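Local coordinates for cystathionine beta-lyase family protein, YNBB B.subtilis ortholog (Clostridium acetobutylicum, PDB 3HVY) that probably acts as a pyridoxal-phosphate-dependent carbon–sulfur lyase of the methionine gamma-lyase family, related to cystathionine beta-lyases and possibly involved in aluminium resistance, at residues 8-13 against 414-419; 46-51 against 222-227; 123-128 against 134-139. All coordinates share one frame; numbering follows the deposited sequence.

Contact 1. Residues 8-13 against 414-419; sequences RSLMNK and AKLGVL
Leu10 is the one residue of 8-13 that reaches 414-419, where it touches Leu416 and Leu419. This is helix-to-helix packing between the two ends of the chain: helix 4-14 comes to lie beside helix 411-422 in a subunit of the pyridoxal-phosphate-dependent aminotransferase clan. The backbones stay well separated, with Leu10 CA 8.8 Å from Leu416 CA, so long branched side chains have to span the interval. Leucine suits this task because its two methyl groups diverge from CG and can serve two neighbours at once.

Along the second helix, Lys415 takes no part in the leucine contact; its NZ is paired with Asp412 in its own chain and with Glu43 of the second subunit, so the charge is met by two carboxylates. Next comes Leu416, whose CB does not aim straight at Leu10. Its CG lies beside the backbone N and opposite the carbonyl carbon (chi1 -70°), and the end of the side chain therefore swings closer. The two leucines cross at about a right angle, and CD2 of Leu416 rests 4.0 Å from CD2 of Leu10. Leu47 of the second subunit packs on this same pair, so the leucine contact adjoins the subunit interface.

Leu419 follows roughly one turn later and has its CB directed at the first helix. Ile16, in the link to helix 18-55, touches both Leu419 and Leu10 and extends the apolar patch. The approach here is looser than at Leu416: CD1 of Leu10, its other branch, stands 4.5 Å from Leu419 CD1.

Contact 2. Residues 46-51 against 222-227; sequences QLKVLK and GEFVEE
The ring of Phe224 meets the helix through Val49, whose CG2 approaches obliquely and sits 3.6 Å from CZ and 3.7 Å from CE1 of the ring. At the edge, near the ring plane, lies CE of Lys48, 4.4 Å from Phe224 CE1. Ile86, Ala297 and Ile246 also touch the ring, which is thus buried among apolar neighbours. In fold terms, the long helix 18-55 packs here on the loop that follows strand 214-218 of the seven-stranded mixed sheet, the large-domain sheet of the aminotransferase-like fold. The same loop passes near the cofactor site, since Glu223 O accepts from Asn245, the neighbour of Lys244, which carries pyridoxal phosphate.

Val49 is well matched to the aromatic. Its CG1 is anti to the backbone N (chi1 173°), which leaves CG2 beside that N and turned onto the ring; a beta-branched residue thus offers a methyl close to the helix, while the longer phenylalanine covers most of the distance.

Lys48 joins apolar and polar contacts in one side chain. Its first two torsions are extended and carry it out from the helix, and the bend at chi3 (70°) brings the ammonium group to the loop backbone. There NZ donates to Glu227 O at 2.9 Å, while the Glu227 side chain itself leads away from 46-51 and packs on Ile41 and Tyr44. The donor stands well above the carbonyl plane, 59° out of it. A second bond from Lys48 NZ goes to a water 2.7 Å away, and this water is hydrogen-bonded in turn to Glu226 O at 2.9 Å.

Contact 3. Residues 123-128 against 134-139; sequences CGMPYD and IGMDDS
Bends at chi2 (60°) and chi3 (48°) curl Met125 over so that its SE comes within 4.1 Å of SE of Met136, whose chain runs extended beyond CG. Both residues are selenomethionines, and their flexible side chains run alongside one another, pointing opposite ways. Met136 also reaches Pro126: its terminal CE is 3.9 Å from CD of the proline ring. On the same ring, Pro126 CG receives CD1 of Ile134 at 3.7 Å, so one rigid, compact residue takes up two apolar tips.

Between Ile134 and Met136 the short helix 131-134 ends in a Schellman motif, with Gly135 as the C-prime residue. Gly135 N bonds back to Asp132 O and Met136 N to His131 O. At its backbone angles a CB would collide with the preceding carbonyl O, and glycine has none. Tyr152 of the edge strand 151-154 backs Pro126, Ile134 and Met136.

Further on, Asp137 opens an Asx turn. Its OD1 accepts from Ser139 N and from Ser139 OG, each at 2.8 Å, and both donors approach from the same face of the carboxylate plane.

Overall arrangement
Contact 1 is buried throughout and purely apolar, while contacts 2 and 3 are only partly buried. Contact 2 combines one buried aromatic ring with a lysine that bonds one backbone carbonyl directly and a second through water; contact 3 is again apolar but runs out to exposed loop. Contact 1 joins the first and last helices of the chain and so encloses the other two in sequence. Helix 4-14 leads into helix 18-55, which carries one side of contact 2, and both of these contacts touch the second subunit. Contact 3 meets no other chain; it folds a local turn onto the edge of the large sheet, across the chain's centre from contact 2, with centres about 32 Å apart.

Contact 1. Residues 8-13 against 414-419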
loop_
_atom_site.group_PDB
_atom_site.type_symbol
_atom_site.label_atom_id
_atom_site.label_comp_id
_atom_site.label_asym_id
_atom_site.label_seq_id
_atom_site.Cartn_x
_atom_site.Cartn_y
_atom_site.Cartn_z
ATOM N N ARG D 8 -25.097 -19.231 -26.465
ATOM C CA ARG D 8 -24.188 -20.278 -26.944
ATOM C C ARG D 8 -23.120 -20.620 -25.870
ATOM O O ARG D 8 -22.913 -21.774 -25.510
ATOM C CB ARG D 8 -23.557 -19.828 -28.288
ATOM N N SER D 9 -22.467 -19.599 -25.331
ATOM C CA SER D 9 -21.434 -19.784 -24.303
ATOM C C SER D 9 -21.996 -20.423 -23.034
ATOM O O SER D 9 -21.383 -21.326 -22.434
ATOM C CB SER D 9 -20.768 -18.449 -23.982
ATOM O OG SER D 9 -19.845 -18.605 -22.936
ATOM N N LEU D 10 -23.174 -19.976 -22.631
ATOM C CA LEU D 10 -23.776 -20.517 -21.449
ATOM C C LEU D 10 -24.107 -21.974 -21.649
ATOM O O LEU D 10 -23.865 -22.801 -20.769
ATOM C CB LEU D 10 -25.026 -19.715 -21.074
ATOM C CG LEU D 10 -24.779 -18.323 -20.471
ATOM C CD1 LEU D 10 -26.173 -17.657 -20.203
ATOM C CD2 LEU D 10 -23.946 -18.436 -19.195
HETATM N N MSE D 11 -24.671 -22.308 -22.800
HETATM C CA MSE D 11 -25.007 -23.707 -23.050
HETATM C C MSE D 11 -23.757 -24.578 -23.242
HETATM O O MSE D 11 -23.681 -25.681 -22.670
HETATM C CB MSE D 11 -25.921 -23.843 -24.248
HETATM C CG MSE D 11 -27.212 -23.115 -24.056
HETATM SE SE MSE D 11 -28.501 -23.380 -25.485
HETATM C CE MSE D 11 -27.348 -22.964 -27.270
ATOM N N ASN D 12 -22.767 -24.066 -23.979
ATOM C CA ASN D 12 -21.550 -24.844 -24.291
ATOM C C ASN D 12 -20.552 -24.929 -23.145
ATOM O O ASN D 12 -20.076 -26.017 -22.818
ATOM C CB ASN D 12 -20.832 -24.279 -25.515
ATOM C CG ASN D 12 -21.620 -24.464 -26.800
ATOM O OD1 ASN D 12 -22.616 -25.196 -26.846
ATOM N ND2 ASN D 12 -21.161 -23.807 -27.866
ATOM N N LYS D 13 -20.227 -23.790 -22.547
ATOM C CA LYS D 13 -19.227 -23.750 -21.504
ATOM C C LYS D 13 -19.781 -24.154 -20.149
ATOM O O LYS D 13 -19.085 -24.825 -19.391
ATOM C CB LYS D 13 -18.556 -22.367 -21.420
ATOM N N ALA D 414 -24.431 -12.024 -10.333
ATOM C CA ALA D 414 -25.390 -12.753 -9.488
ATOM C C ALA D 414 -26.308 -13.659 -10.289
ATOM O O ALA D 414 -26.515 -14.854 -9.988
ATOM C CB ALA D 414 -26.206 -11.735 -8.668
ATOM N N LYS D 415 -26.857 -13.073 -11.343
ATOM C CA LYS D 415 -27.795 -13.771 -12.273
ATOM C C LYS D 415 -27.098 -14.953 -12.918
ATOM O O LYS D 415 -27.593 -16.077 -12.868
ATOM C CB LYS D 415 -28.311 -12.706 -13.281
ATOM C CG LYS D 415 -28.876 -13.117 -14.608
ATOM C CD LYS D 415 -29.233 -11.825 -15.388
ATOM C CE LYS D 415 -28.197 -11.475 -16.350
ATOM N NZ LYS D 415 -28.615 -10.265 -17.065
ATOM N N LEU D 416 -25.903 -14.740 -13.440
ATOM C CA LEU D 416 -25.155 -15.823 -14.100
ATOM C C LEU D 416 -24.831 -16.943 -13.112
ATOM O O LEU D 416 -24.952 -18.131 -13.420
ATOM C CB LEU D 416 -23.866 -15.259 -14.741
ATOM C CG LEU D 416 -24.108 -14.341 -15.987
ATOM C CD1 LEU D 416 -22.864 -13.569 -16.487
ATOM C CD2 LEU D 416 -24.700 -15.157 -17.119
ATOM N N GLY D 417 -24.465 -16.547 -11.909
ATOM C CA GLY D 417 -24.164 -17.499 -10.853
ATOM C C GLY D 417 -25.355 -18.363 -10.523
ATOM O O GLY D 417 -25.220 -19.580 -10.399
ATOM N N VAL D 418 -26.538 -17.750 -10.401
ATOM C CA VAL D 418 -27.735 -18.539 -10.109
ATOM C C VAL D 418 -28.068 -19.515 -11.234
ATOM O O VAL D 418 -28.445 -20.655 -10.964
ATOM C CB VAL D 418 -28.918 -17.627 -9.727
ATOM C CG1 VAL D 418 -30.259 -18.436 -9.580
ATOM C CG2 VAL D 418 -28.536 -16.861 -8.472
ATOM N N LEU D 419 -27.911 -19.077 -12.488
ATOM C CA LEU D 419 -28.190 -19.931 -13.607
ATOM C C LEU D 419 -27.212 -21.106 -13.610
ATOM O O LEU D 419 -27.625 -22.257 -13.820
ATOM C CB LEU D 419 -28.102 -19.191 -14.942
ATOM C CG LEU D 419 -29.010 -17.981 -15.148
ATOM C CD1 LEU D 419 -28.834 -17.448 -16.590
ATOM C CD2 LEU D 419 -30.495 -18.309 -14.820
#

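Contact 2. Residues 46-51 against 222-227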
loop_
_atom_site.group_PDB
_atom_site.type_symbol
_atom_site.label_atom_id
_atom_site.label_comp_id
_atom_site.label_asym_id
_atom_site.label_seq_id
_atom_site.Cartn_x
_atom_site.Cartn_y
_atom_site.Cartn_z
ATOM N N GLN D 46 -28.050 7.249 -3.421
ATOM C CA GLN D 46 -26.894 7.794 -4.078
ATOM C C GLN D 46 -26.775 9.294 -3.784
ATOM O O GLN D 46 -25.677 9.822 -3.574
ATOM C CB GLN D 46 -26.949 7.560 -5.590
ATOM C CG GLN D 46 -25.741 8.146 -6.313
ATOM C CD GLN D 46 -24.553 7.259 -6.208
ATOM O OE1 GLN D 46 -24.440 6.293 -6.954
ATOM N NE2 GLN D 46 -23.644 7.569 -5.272
ATOM N N LEU D 47 -27.904 9.980 -3.846
ATOM C CA LEU D 47 -27.979 11.394 -3.550
ATOM C C LEU D 47 -27.651 11.692 -2.094
ATOM O O LEU D 47 -26.919 12.603 -1.786
ATOM C CB LEU D 47 -29.382 11.908 -3.875
ATOM C CG LEU D 47 -29.649 13.392 -3.569
ATOM C CD1 LEU D 47 -28.685 14.346 -4.362
ATOM C CD2 LEU D 47 -31.112 13.708 -3.885
ATOM N N LYS D 48 -28.173 10.900 -1.173
ATOM C CA LYS D 48 -27.826 11.083 0.250
ATOM C C LYS D 48 -26.285 11.054 0.467
ATOM O O LYS D 48 -25.715 11.814 1.276
ATOM C CB LYS D 48 -28.529 9.945 1.011
ATOM C CG LYS D 48 -28.135 9.706 2.415
ATOM C CD LYS D 48 -29.217 8.888 3.195
ATOM C CE LYS D 48 -29.377 7.442 2.810
ATOM N NZ LYS D 48 -30.259 6.621 3.809
ATOM N N VAL D 49 -25.608 10.125 -0.212
ATOM C CA VAL D 49 -24.190 9.961 -0.035
ATOM C C VAL D 49 -23.445 11.127 -0.691
ATOM O O VAL D 49 -22.569 11.709 -0.080
ATOM C CB VAL D 49 -23.676 8.541 -0.528
ATOM C CG1 VAL D 49 -22.183 8.485 -0.489
ATOM C CG2 VAL D 49 -24.252 7.403 0.391
ATOM N N LEU D 50 -23.810 11.482 -1.909
ATOM C CA LEU D 50 -23.182 12.584 -2.594
ATOM C C LEU D 50 -23.284 13.852 -1.733
ATOM O O LEU D 50 -22.299 14.601 -1.553
ATOM C CB LEU D 50 -23.876 12.796 -3.941
ATOM C CG LEU D 50 -23.391 13.967 -4.789
ATOM C CD1 LEU D 50 -21.868 13.810 -5.075
ATOM C CD2 LEU D 50 -24.239 14.115 -6.080
ATOM N N LYS D 51 -24.458 14.134 -1.193
ATOM C CA LYS D 51 -24.599 15.348 -0.368
ATOM C C LYS D 51 -23.669 15.323 0.851
ATOM O O LYS D 51 -23.117 16.337 1.242
ATOM C CB LYS D 51 -26.022 15.512 0.159
ATOM C CG LYS D 51 -27.077 15.856 -0.856
ATOM C CD LYS D 51 -28.362 16.358 -0.180
ATOM C CE LYS D 51 -28.874 15.442 0.919
ATOM N NZ LYS D 51 -30.181 15.910 1.493
ATOM N N GLY D 222 -27.590 -4.609 5.870
ATOM C CA GLY D 222 -28.761 -3.785 5.602
ATOM C C GLY D 222 -28.463 -2.404 5.029
ATOM O O GLY D 222 -29.378 -1.682 4.650
ATOM N N GLU D 223 -27.211 -2.001 4.975
ATOM C CA GLU D 223 -26.907 -0.620 4.616
ATOM C C GLU D 223 -27.339 -0.368 3.227
ATOM O O GLU D 223 -27.056 -1.166 2.370
ATOM C CB GLU D 223 -25.406 -0.328 4.730
ATOM C CG GLU D 223 -24.797 -0.598 6.148
ATOM C CD GLU D 223 -24.322 -2.032 6.380
ATOM O OE1 GLU D 223 -24.512 -2.909 5.505
ATOM O OE2 GLU D 223 -23.737 -2.278 7.471
ATOM N N PHE D 224 -28.020 0.755 3.013
ATOM C CA PHE D 224 -28.563 1.185 1.707
ATOM C C PHE D 224 -29.575 0.278 1.010
ATOM O O PHE D 224 -29.916 0.539 -0.166
ATOM C CB PHE D 224 -27.424 1.465 0.743
ATOM C CG PHE D 224 -26.447 2.478 1.255
ATOM C CD1 PHE D 224 -26.881 3.691 1.740
ATOM C CD2 PHE D 224 -25.084 2.204 1.282
ATOM C CE1 PHE D 224 -25.983 4.639 2.225
ATOM C CE2 PHE D 224 -24.178 3.139 1.815
ATOM C CZ PHE D 224 -24.634 4.352 2.256
ATOM N N VAL D 225 -30.104 -0.727 1.711
ATOM C CA VAL D 225 -31.142 -1.542 1.144
ATOM C C VAL D 225 -32.511 -0.809 1.185
ATOM O O VAL D 225 -33.361 -1.008 0.314
ATOM C CB VAL D 225 -31.206 -2.927 1.789
ATOM C CG1 VAL D 225 -32.440 -3.722 1.192
ATOM C CG2 VAL D 225 -29.857 -3.662 1.569
ATOM N N GLU D 226 -32.713 0.022 2.192
ATOM C CA GLU D 226 -33.882 0.875 2.276
ATOM C C GLU D 226 -33.397 2.323 2.230
ATOM O O GLU D 226 -32.190 2.606 2.292
ATOM C CB GLU D 226 -34.674 0.616 3.569
ATOM C CG GLU D 226 -35.247 -0.810 3.696
ATOM C CD GLU D 226 -36.298 -0.948 4.790
ATOM O OE1 GLU D 226 -37.185 -0.101 4.838
ATOM O OE2 GLU D 226 -36.282 -1.931 5.570
ATOM N N GLU D 227 -34.346 3.246 2.185
ATOM C CA GLU D 227 -34.014 4.679 2.137
ATOM C C GLU D 227 -33.662 5.236 3.507
ATOM O O GLU D 227 -33.151 6.351 3.615
ATOM C CB GLU D 227 -35.153 5.463 1.443
ATOM C CG GLU D 227 -36.436 5.650 2.171
ATOM C CD GLU D 227 -37.206 4.355 2.552
ATOM O OE1 GLU D 227 -37.031 3.221 1.959
ATOM O OE2 GLU D 227 -38.020 4.513 3.491
HETATM O O HOH W 1 -30.021 3.968 3.588
#

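Contact 3. Residues 123-128 against 134-139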
loop_
_atom_site.group_PDB
_atom_site.type_symbol
_atom_site.label_atom_id
_atom_site.label_comp_id
_atom_site.label_asym_id
_atom_site.label_seq_id
_atom_site.Cartn_x
_atom_site.Cartn_y
_atom_site.Cartn_z
ATOM N N CYS D 123 -34.580 -10.254 19.562
ATOM C CA CYS D 123 -34.920 -10.960 18.351
ATOM C C CYS D 123 -34.542 -12.440 18.441
ATOM O O CYS D 123 -34.105 -13.017 17.456
ATOM C CB CYS D 123 -34.160 -10.347 17.181
ATOM S SG CYS D 123 -34.443 -8.615 16.982
ATOM N N GLY D 124 -34.679 -13.058 19.608
ATOM C CA GLY D 124 -34.253 -14.448 19.762
ATOM C C GLY D 124 -32.732 -14.607 19.809
ATOM O O GLY D 124 -32.008 -13.670 20.115
HETATM N N MSE D 125 -32.262 -15.823 19.550
HETATM C CA MSE D 125 -30.831 -16.182 19.581
HETATM C C MSE D 125 -29.996 -15.330 18.615
HETATM O O MSE D 125 -30.345 -15.156 17.445
HETATM C CB MSE D 125 -30.659 -17.665 19.236
HETATM C CG MSE D 125 -29.284 -18.314 19.629
HETATM SE SE MSE D 125 -28.939 -18.219 21.534
HETATM C CE MSE D 125 -30.645 -18.847 22.251
ATOM N N PRO D 126 -28.912 -14.736 19.119
ATOM C CA PRO D 126 -28.076 -13.970 18.246
ATOM C C PRO D 126 -27.262 -14.851 17.315
ATOM O O PRO D 126 -27.148 -16.058 17.557
ATOM C CB PRO D 126 -27.123 -13.245 19.208
ATOM C CG PRO D 126 -27.630 -13.443 20.525
ATOM C CD PRO D 126 -28.462 -14.674 20.516
ATOM N N TYR D 127 -26.772 -14.229 16.247
ATOM C CA TYR D 127 -25.756 -14.801 15.344
ATOM C C TYR D 127 -24.674 -15.539 16.129
ATOM O O TYR D 127 -24.186 -15.029 17.121
ATOM C CB TYR D 127 -25.087 -13.686 14.498
ATOM C CG TYR D 127 -25.486 -13.699 13.037
ATOM N N ASP D 128 -24.291 -16.718 15.643
ATOM C CA ASP D 128 -23.340 -17.643 16.323
ATOM C C ASP D 128 -22.056 -16.998 16.794
ATOM O O ASP D 128 -21.578 -17.271 17.866
ATOM C CB ASP D 128 -22.965 -18.787 15.369
ATOM C CG ASP D 128 -24.147 -19.717 15.066
ATOM O OD1 ASP D 128 -24.997 -19.935 15.974
ATOM O OD2 ASP D 128 -24.205 -20.233 13.917
ATOM N N ILE D 134 -21.050 -12.591 24.370
ATOM C CA ILE D 134 -22.018 -12.667 25.469
ATOM C C ILE D 134 -21.497 -13.559 26.625
ATOM O O ILE D 134 -21.607 -13.203 27.803
ATOM C CB ILE D 134 -23.381 -13.177 24.937
ATOM C CG1 ILE D 134 -23.951 -12.119 23.988
ATOM C CG2 ILE D 134 -24.303 -13.516 26.108
ATOM C CD1 ILE D 134 -24.874 -12.606 22.900
ATOM N N GLY D 135 -20.924 -14.702 26.271
ATOM C CA GLY D 135 -20.388 -15.662 27.249
ATOM C C GLY D 135 -21.394 -16.762 27.496
ATOM O O GLY D 135 -21.842 -16.980 28.612
HETATM N N MSE D 136 -21.749 -17.471 26.449
HETATM C CA MSE D 136 -22.802 -18.444 26.564
HETATM C C MSE D 136 -22.367 -19.790 27.050
HETATM O O MSE D 136 -23.181 -20.541 27.534
HETATM C CB MSE D 136 -23.602 -18.502 25.269
HETATM C CG MSE D 136 -24.639 -17.413 25.309
HETATM SE SE MSE D 136 -25.560 -17.423 23.726
HETATM C CE MSE D 136 -26.248 -15.659 23.620
ATOM N N ASP D 137 -21.077 -20.072 27.007
ATOM C CA ASP D 137 -20.541 -21.334 27.516
ATOM C C ASP D 137 -19.612 -21.047 28.702
ATOM O O ASP D 137 -18.529 -20.519 28.517
ATOM C CB ASP D 137 -19.816 -22.051 26.368
ATOM C CG ASP D 137 -19.157 -23.338 26.792
ATOM O OD1 ASP D 137 -19.137 -23.658 28.004
ATOM O OD2 ASP D 137 -18.632 -24.023 25.892
ATOM N N ASP D 138 -20.032 -21.413 29.908
ATOM C CA ASP D 138 -19.268 -21.131 31.119
ATOM C C ASP D 138 -18.060 -22.070 31.333
ATOM O O ASP D 138 -17.378 -21.985 32.352
ATOM C CB ASP D 138 -20.198 -21.109 32.354
ATOM N N SER D 139 -17.778 -22.955 30.380
ATOM C CA SER D 139 -16.579 -23.801 30.451
ATOM C C SER D 139 -15.383 -23.159 29.722
ATOM O O SER D 139 -14.274 -23.668 29.796
ATOM C CB SER D 139 -16.848 -25.180 29.819
ATOM O OG SER D 139 -16.814 -25.143 28.388
#